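Uncharacterized protein (Bacteroides uniformis ATCC 8492, PDB 4Q68) probably acts as an N-acetylmuramoyl-L-alanine amidase of the NlpC/P60 family, cleaving the amide link between sugar and peptide in cell-wall peptidoglycan. Local coordinates at residues L118-M123 with K145-L150. Residues are numbered along the deposited sequence; the frame is centred on the assembly and turned at random.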
loop_
_atom_site.group_PDB
_atom_site.type_symbol
_atom_site.label_atom_id
_atom_site.label_comp_id
_atom_site.label_asym_id
_atom_site.label_seq_id
_atom_site.Cartn_x
_atom_site.Cartn_y
_atom_site.Cartn_z
ATOM N N LEU A 118 16.270 -2.686 3.448
ATOM C CA LEU A 118 15.534 -1.441 3.539
ATOM C C LEU A 118 16.440 -0.289 3.952
ATOM O O LEU A 118 17.287 -0.415 4.835
ATOM C CB LEU A 118 14.385 -1.570 4.531
ATOM C CG LEU A 118 13.273 -2.547 4.138
ATOM C CD1 LEU A 118 12.300 -2.692 5.300
ATOM C CD2 LEU A 118 12.546 -2.096 2.879
ATOM N N SER A 119 16.227 0.848 3.304
ATOM C CA SER A 119 16.889 2.089 3.644
ATOM C C SER A 119 15.812 3.172 3.590
ATOM O O SER A 119 15.475 3.660 2.507
ATOM C CB SER A 119 18.035 2.327 2.659
ATOM O OG SER A 119 18.666 3.559 2.900
ATOM N N ILE A 120 15.249 3.484 4.749
ATOM C CA ILE A 120 14.085 4.344 4.842
ATOM C C ILE A 120 14.424 5.566 5.667
ATOM O O ILE A 120 14.842 5.466 6.810
ATOM C CB ILE A 120 12.877 3.556 5.405
ATOM C CG1 ILE A 120 12.464 2.439 4.432
ATOM C CG2 ILE A 120 11.719 4.488 5.671
ATOM C CD1 ILE A 120 11.395 1.479 4.962
ATOM N N SER A 121 14.242 6.729 5.053
ATOM C CA SER A 121 14.575 8.015 5.659
ATOM C C SER A 121 13.947 9.224 4.964
ATOM O O SER A 121 14.245 10.355 5.331
ATOM C CB SER A 121 16.095 8.217 5.688
ATOM O OG SER A 121 16.600 8.266 4.375
ATOM N N TYR A 122 13.088 9.015 3.961
ATOM C CA TYR A 122 12.653 10.134 3.103
ATOM C C TYR A 122 11.948 11.239 3.882
ATOM O O TYR A 122 12.205 12.423 3.666
ATOM C CB TYR A 122 11.750 9.601 1.992
ATOM C CG TYR A 122 11.413 10.613 0.948
ATOM C CD1 TYR A 122 10.338 11.464 1.100
ATOM C CD2 TYR A 122 12.167 10.714 -0.211
ATOM C CE1 TYR A 122 10.022 12.406 0.130
ATOM C CE2 TYR A 122 11.865 11.659 -1.188
ATOM C CZ TYR A 122 10.794 12.503 -1.004
ATOM O OH TYR A 122 10.456 13.443 -1.955
HETATM N N MSE A 123 11.020 10.871 4.755
HETATM C CA MSE A 123 10.184 11.872 5.400
HETATM C C MSE A 123 10.978 12.771 6.337
HETATM O O MSE A 123 10.861 13.992 6.263
HETATM C CB MSE A 123 9.030 11.203 6.134
HETATM C CG MSE A 123 8.088 10.466 5.198
HETATM SE SE MSE A 123 6.642 9.566 6.111
HETATM C CE MSE A 123 5.540 11.092 6.522
ATOM N N LYS A 145 13.008 7.762 14.566
ATOM C CA LYS A 145 13.088 6.521 15.324
ATOM C C LYS A 145 12.423 5.372 14.550
ATOM O O LYS A 145 12.962 4.269 14.468
ATOM C CB LYS A 145 12.444 6.709 16.690
ATOM C CG LYS A 145 12.650 5.555 17.616
ATOM C CD LYS A 145 11.927 5.773 18.920
ATOM C CE LYS A 145 12.186 4.629 19.884
ATOM N NZ LYS A 145 11.518 4.857 21.192
ATOM N N ILE A 146 11.259 5.642 13.971
ATOM C CA ILE A 146 10.558 4.649 13.155
ATOM C C ILE A 146 11.428 4.226 11.958
ATOM O O ILE A 146 11.571 3.034 11.665
ATOM C CB ILE A 146 9.195 5.231 12.709
ATOM C CG1 ILE A 146 8.226 5.247 13.905
ATOM C CG2 ILE A 146 8.603 4.434 11.550
ATOM C CD1 ILE A 146 7.125 6.248 13.790
ATOM N N GLU A 147 11.999 5.212 11.274
ATOM C CA GLU A 147 12.852 4.972 10.111
ATOM C C GLU A 147 14.059 4.125 10.461
ATOM O O GLU A 147 14.411 3.202 9.736
ATOM C CB GLU A 147 13.320 6.304 9.542
ATOM C CG GLU A 147 12.206 7.083 8.841
ATOM C CD GLU A 147 12.553 8.525 8.552
ATOM O OE1 GLU A 147 13.634 8.972 8.994
ATOM O OE2 GLU A 147 11.718 9.216 7.911
ATOM N N GLN A 148 14.706 4.447 11.570
ATOM C CA GLN A 148 15.899 3.711 11.959
ATOM C C GLN A 148 15.537 2.252 12.295
ATOM O O GLN A 148 16.303 1.341 11.988
ATOM C CB GLN A 148 16.617 4.422 13.112
ATOM C CG GLN A 148 17.328 5.735 12.685
ATOM C CD GLN A 148 18.656 5.528 11.953
ATOM O OE1 GLN A 148 19.215 4.433 11.953
ATOM N NE2 GLN A 148 19.166 6.588 11.333
ATOM N N SER A 149 14.380 2.034 12.918
ATOM C CA SER A 149 13.965 0.675 13.244
ATOM C C SER A 149 13.572 -0.143 12.004
ATOM O O SER A 149 13.796 -1.351 11.956
ATOM C CB SER A 149 12.856 0.693 14.285
ATOM O OG SER A 149 13.359 1.196 15.516
ATOM N N LEU A 150 13.010 0.508 10.991
ATOM C CA LEU A 150 12.653 -0.178 9.743
ATOM C C LEU A 150 13.883 -0.516 8.911
ATOM O O LEU A 150 13.919 -1.535 8.224
ATOM C CB LEU A 150 11.743 0.715 8.899
ATOM C CG LEU A 150 10.321 0.913 9.413
ATOM C CD1 LEU A 150 9.657 2.057 8.692
ATOM C CD2 LEU A 150 9.484 -0.349 9.264
#
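The carboxylate of Glu147 lays one face over the backbone of Ser121: CD stands 3.6 Å from Ser121 CA, almost straight above it, and the peptide plane joining Ser121 to Tyr122 is tilted by only about 26° from the carboxylate. Met123 N approaches OE2 of Glu147 obliquely from that same side, at 3.6 Å, while Met123 CB sits beside OE2 close to the carboxylate plane, at 3.8 Å. No direct hydrogen bond joins the two segments; one polar link runs through Tyr90, whose OH is bonded both to OE2 of Glu147 and to Met123 N. Ser124 OG holds the other oxygen, OE1, so both carboxylate oxygens are tied beside the start of helix 122-125, where the helix dipole would probably stabilise a negative charge. Glu147 reaches this place with CG anti to its own carbonyl carbon (chi1 -72°) and the chain extended beyond. Its CB passes tightly by the carbonyl of Ile120, 3.2 Å from Ile120 O. On the apolar side, CD1 of Ile120 rests 4.0 Å from Leu150 CB and also touches Leu150 CD1, the two side chains slanting across one another; CG2 of Ile120 faces CG of Glu147. Farther on, CD1 of Leu118 meets the carbonyl O of Leu150 at 3.5 Å. Ser151 OG makes a second link, bonded to Ile120 N and Glu147 O. The contact thus sets the last turns of helix 137-150 against the connection from strand 115-117 to helix 122-125. Met123, present as selenomethionine, also borders the protein-linked N-acetylglucosamine. Ala92 of helix 91-100 packs on Leu118 and Ile120, and backbone bonds from Leu118 to Gly152 and Lys153 lead into the antiparallel pair of strands 115-117 and 154-156.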